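Local coordinates for protein cytochrome c, mono-and diheme variant (Methylophaga aminisulfidivorans MP, PDB 7C90) that binds a covalently attached heme c and probably carries electrons in the methanol oxidation system of a marine methylotrophic bacterium, at residues Thr56-His61 with Thr140-Leu145; Ile77-Ser82 with Ile144-Ala149. All coordinates share one frame; numbering follows the deposited sequence.

Contact 1. Residues Thr56-His61 with Thr140-Leu145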
# COMPACT_ATOMS: atom_id res chain seq x y z
N THR A 56 -1.20 26.79 20.90
CA THR A 56 -1.28 26.20 22.26
C THR A 56 0.09 26.21 22.94
O THR A 56 1.10 26.44 22.26
CB THR A 56 -1.82 24.77 22.18
OG1 THR A 56 -0.80 23.99 21.56
CG2 THR A 56 -3.10 24.66 21.40
N GLU A 57 0.11 25.93 24.24
CA GLU A 57 1.34 25.86 25.07
C GLU A 57 2.19 24.66 24.62
O GLU A 57 3.41 24.81 24.54
CB GLU A 57 0.95 25.77 26.55
CG GLU A 57 2.13 25.54 27.47
CD GLU A 57 1.80 25.19 28.91
OE1 GLU A 57 0.61 24.93 29.20
OE2 GLU A 57 2.74 25.13 29.72
N ALA A 58 1.58 23.50 24.36
CA ALA A 58 2.29 22.30 23.86
C ALA A 58 2.99 22.62 22.54
O ALA A 58 4.18 22.26 22.38
CB ALA A 58 1.34 21.14 23.72
N VAL A 59 2.33 23.32 21.62
CA VAL A 59 2.95 23.63 20.30
C VAL A 59 4.10 24.61 20.53
O VAL A 59 5.21 24.37 20.00
CB VAL A 59 1.90 24.13 19.29
CG1 VAL A 59 2.55 24.80 18.09
CG2 VAL A 59 0.97 23.00 18.86
N GLU A 60 3.90 25.67 21.30
CA GLU A 60 4.99 26.68 21.51
C GLU A 60 6.17 25.96 22.19
O GLU A 60 7.33 26.13 21.74
CB GLU A 60 4.46 27.90 22.27
CG GLU A 60 5.54 28.94 22.56
CD GLU A 60 5.10 30.07 23.49
OE1 GLU A 60 3.96 30.55 23.35
OE2 GLU A 60 5.91 30.47 24.36
N HIS A 61 5.89 25.14 23.19
CA HIS A 61 6.92 24.36 23.92
C HIS A 61 7.69 23.46 22.93
O HIS A 61 8.94 23.41 22.98
CB HIS A 61 6.31 23.52 25.05
CG HIS A 61 7.35 22.87 25.90
ND1 HIS A 61 8.21 23.60 26.70
CD2 HIS A 61 7.69 21.57 26.06
CE1 HIS A 61 9.01 22.79 27.34
NE2 HIS A 61 8.72 21.54 26.97
N THR A 140 -3.62 20.31 12.31
CA THR A 140 -2.86 21.37 13.03
C THR A 140 -1.66 20.73 13.74
O THR A 140 -1.65 19.47 13.99
CB THR A 140 -3.71 22.15 14.05
OG1 THR A 140 -3.97 21.27 15.15
CG2 THR A 140 -5.01 22.68 13.46
N LYS A 141 -0.69 21.56 14.07
CA LYS A 141 0.50 21.14 14.85
C LYS A 141 0.05 20.58 16.20
O LYS A 141 0.56 19.53 16.59
CB LYS A 141 1.47 22.30 14.98
CG LYS A 141 2.21 22.62 13.69
CD LYS A 141 3.40 23.53 13.91
CE LYS A 141 3.01 24.99 13.89
NZ LYS A 141 2.59 25.40 12.53
N ASP A 142 -0.96 21.18 16.83
CA ASP A 142 -1.48 20.69 18.13
C ASP A 142 -2.08 19.30 17.95
O ASP A 142 -1.89 18.46 18.83
CB ASP A 142 -2.53 21.64 18.72
CG ASP A 142 -2.79 21.35 20.18
OD1 ASP A 142 -1.84 21.53 20.98
OD2 ASP A 142 -3.92 20.88 20.51
N GLU A 143 -2.78 19.06 16.83
CA GLU A 143 -3.40 17.75 16.54
C GLU A 143 -2.31 16.70 16.32
O GLU A 143 -2.43 15.59 16.81
CB GLU A 143 -4.35 17.85 15.36
CG GLU A 143 -5.62 18.60 15.67
CD GLU A 143 -6.49 18.84 14.44
OE1 GLU A 143 -5.95 19.11 13.31
OE2 GLU A 143 -7.72 18.74 14.60
N ILE A 144 -1.24 17.06 15.63
CA ILE A 144 -0.10 16.13 15.41
C ILE A 144 0.49 15.74 16.77
O ILE A 144 0.74 14.54 16.99
CB ILE A 144 0.92 16.76 14.45
CG1 ILE A 144 0.34 16.83 13.03
CG2 ILE A 144 2.25 16.00 14.46
CD1 ILE A 144 1.15 17.70 12.08
N LEU A 145 0.68 16.69 17.69
CA LEU A 145 1.27 16.37 19.02
C LEU A 145 0.31 15.46 19.81
O LEU A 145 0.79 14.59 20.53
CB LEU A 145 1.56 17.66 19.78
CG LEU A 145 2.59 18.57 19.13
CD1 LEU A 145 2.70 19.89 19.89
CD2 LEU A 145 3.93 17.87 19.09

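Contact 2. Residues Ile77-Ser82 with Ile144-Ala149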
# COMPACT_ATOMS: atom_id res chain seq x y z
N ILE A 77 -3.99 12.22 25.34
CA ILE A 77 -3.79 10.86 24.78
C ILE A 77 -5.13 10.36 24.24
O ILE A 77 -5.16 9.86 23.09
CB ILE A 77 -3.14 9.95 25.84
CG1 ILE A 77 -1.67 10.33 26.03
CG2 ILE A 77 -3.32 8.48 25.49
CD1 ILE A 77 -0.96 9.53 27.09
N LYS A 78 -6.22 10.58 24.98
CA LYS A 78 -7.59 10.14 24.58
C LYS A 78 -7.99 10.84 23.27
O LYS A 78 -8.45 10.15 22.35
CB LYS A 78 -8.60 10.36 25.71
CG LYS A 78 -8.64 9.23 26.74
CD LYS A 78 -9.38 9.58 28.03
CE LYS A 78 -8.92 8.79 29.25
NZ LYS A 78 -9.04 7.32 29.05
N ALA A 79 -7.80 12.16 23.18
CA ALA A 79 -8.09 12.95 21.97
C ALA A 79 -7.16 12.52 20.80
O ALA A 79 -7.64 12.44 19.66
CB ALA A 79 -7.98 14.43 22.30
N GLY A 80 -5.90 12.17 21.09
CA GLY A 80 -4.95 11.66 20.07
C GLY A 80 -5.40 10.32 19.50
O GLY A 80 -5.16 10.07 18.32
N GLU A 81 -6.02 9.47 20.31
CA GLU A 81 -6.48 8.13 19.86
C GLU A 81 -7.50 8.34 18.74
O GLU A 81 -7.36 7.70 17.72
CB GLU A 81 -7.15 7.35 20.98
CG GLU A 81 -7.46 5.91 20.62
CD GLU A 81 -8.81 5.47 21.15
OE1 GLU A 81 -8.91 5.29 22.39
OE2 GLU A 81 -9.76 5.36 20.33
N SER A 82 -8.45 9.23 18.97
CA SER A 82 -9.57 9.52 18.04
C SER A 82 -9.01 10.15 16.75
O SER A 82 -9.50 9.80 15.67
CB SER A 82 -10.61 10.35 18.74
OG SER A 82 -11.41 11.04 17.79
N ILE A 144 -1.24 17.06 15.63
CA ILE A 144 -0.10 16.13 15.41
C ILE A 144 0.49 15.74 16.77
O ILE A 144 0.74 14.54 16.99
CB ILE A 144 0.92 16.76 14.45
CG1 ILE A 144 0.34 16.83 13.03
CG2 ILE A 144 2.25 16.00 14.46
CD1 ILE A 144 1.15 17.70 12.08
N LEU A 145 0.68 16.69 17.69
CA LEU A 145 1.27 16.37 19.02
C LEU A 145 0.31 15.46 19.81
O LEU A 145 0.79 14.59 20.53
CB LEU A 145 1.56 17.66 19.78
CG LEU A 145 2.59 18.57 19.13
CD1 LEU A 145 2.70 19.89 19.89
CD2 LEU A 145 3.93 17.87 19.09
N HIS A 146 -0.99 15.65 19.70
CA HIS A 146 -2.00 14.74 20.31
C HIS A 146 -1.81 13.32 19.78
O HIS A 146 -1.72 12.34 20.57
CB HIS A 146 -3.41 15.26 20.03
CG HIS A 146 -3.82 16.34 20.98
ND1 HIS A 146 -3.65 17.65 20.72
CD2 HIS A 146 -4.39 16.26 22.19
CE1 HIS A 146 -4.15 18.37 21.71
NE2 HIS A 146 -4.60 17.53 22.64
N ILE A 147 -1.72 13.19 18.46
CA ILE A 147 -1.56 11.87 17.80
C ILE A 147 -0.26 11.27 18.28
O ILE A 147 -0.20 10.06 18.51
CB ILE A 147 -1.62 12.00 16.26
CG1 ILE A 147 -3.03 12.41 15.80
CG2 ILE A 147 -1.15 10.71 15.60
CD1 ILE A 147 -3.15 12.66 14.30
N MET A 148 0.80 12.08 18.33
CA MET A 148 2.13 11.59 18.78
C MET A 148 2.04 11.08 20.22
O MET A 148 2.55 9.96 20.47
CB MET A 148 3.18 12.68 18.66
CG MET A 148 3.61 12.88 17.22
SD MET A 148 4.50 14.44 17.01
CE MET A 148 5.85 14.28 18.16
N ALA A 149 1.43 11.82 21.14
CA ALA A 149 1.30 11.33 22.55
C ALA A 149 0.61 9.96 22.54
O ALA A 149 1.10 9.04 23.21
CB ALA A 149 0.56 12.31 23.42

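Contact 1. Residues Thr56-His61 with Thr140-Leu145
Thr56 OG1 donates a hydrogen bond to Asp142 OD1 (2.7 Å), joining the N-cap of helix 57-65 to the first turn of helix 141-153, the last helix of the cytochrome c core. The hydroxyl approaches from above the carboxylate plane, 48° out of it, and the two side chains cross at about a right angle. Asp142 CG, anti to the backbone N (chi1 -165°), is brought against Thr56 CG2 at 3.5 Å. Beside this polar link, Val59 points its CG2 branch at the helix backbone, 3.3 Å from Asp142 N, and at Leu145 CD1. Leu145 CD1 also sits 3.7 Å from Ala58 O. Lys141 lends its CB to Val59, while its bent chain carries NZ off to Leu47 O. Asp142 OD1 takes a second hydrogen bond from Tyr70 OH, so two hydroxyls grip one oxygen. An alanine at Thr56 would probably leave Asp142 OD1 with Tyr70 alone, cost the helix its side-chain cap and open a gap over the carboxylate. The same Thr56 OG1 accepts the capping bond from Val59 N at 3.2 Å, with an N-H...O angle of 159°.

Contact 2. Residues Ile77-Ser82 with Ile144-Ala149
Gly80 brings helix 74-87 against helix 141-153 where the axes of segments 77-82 and 144-149 approach to 7.1 Å at 100°. Gly80 CA lies only 4.1 Å from Ile147 CA. This near-perpendicular arrangement matches the crossing of the first and last helices of the class I cytochrome c core, where a small residue lets the backbones meet; helix 74-87 leads into the heme-binding Cys88. Gly80 CA is 3.3 Å from His146 O in a CA-H...O contact with an angle of 148° at the hydrogen; a side chain here would run into that carbonyl oxygen. His146 covers one flank of the glycine. Its CB rests 3.9 Å from Gly80 CA, while ring atom His146 CD2 meets Ala79 CB at 4.0 Å, the methyl lying oblique to the ring. His146 ND1 is hydrogen-bonded to Asp142 O, one turn earlier in the same helix, which fixes how the imidazole is turned; the ring of Tyr70 also meets it. Farther along, Ile77 CG1 packs on Ala149 CB at 4.0 Å, and Trp150 also touches this isoleucine. Ile147 leans past the crossing, its CG1 4.0 Å from Gly80 O, and continues to Leu83, Phe84 and the heme c. The histidine's polar bond is thus made within its own helix, and between segments 77-82 and 144-149 the contact rests on close backbone approach, a weak CA-H...O contact and apolar packing, so the fit here depends on shape more than on polar pairing.

How the contacts relate
Helix 141-153 serves both contacts, whose centres are 11 Å apart: its first turn receives helix 57-65 in contact 1, and its middle receives helix 74-87 in contact 2. Asp142 ties the two sites together, since it takes part in contact 1 and, through its backbone, holds His146 of contact 2. Tyr70, from the loop between the two partner helices, touches side chains in both. Contact 2 is the one beside the heme: the side chain of Ile147 lies about 4 Å from the bound heme c and about 4 Å from the side chain of Cys88, which binds it covalently. In contact 1 the side chain of Leu145 remains about 11 Å from a bound heme c.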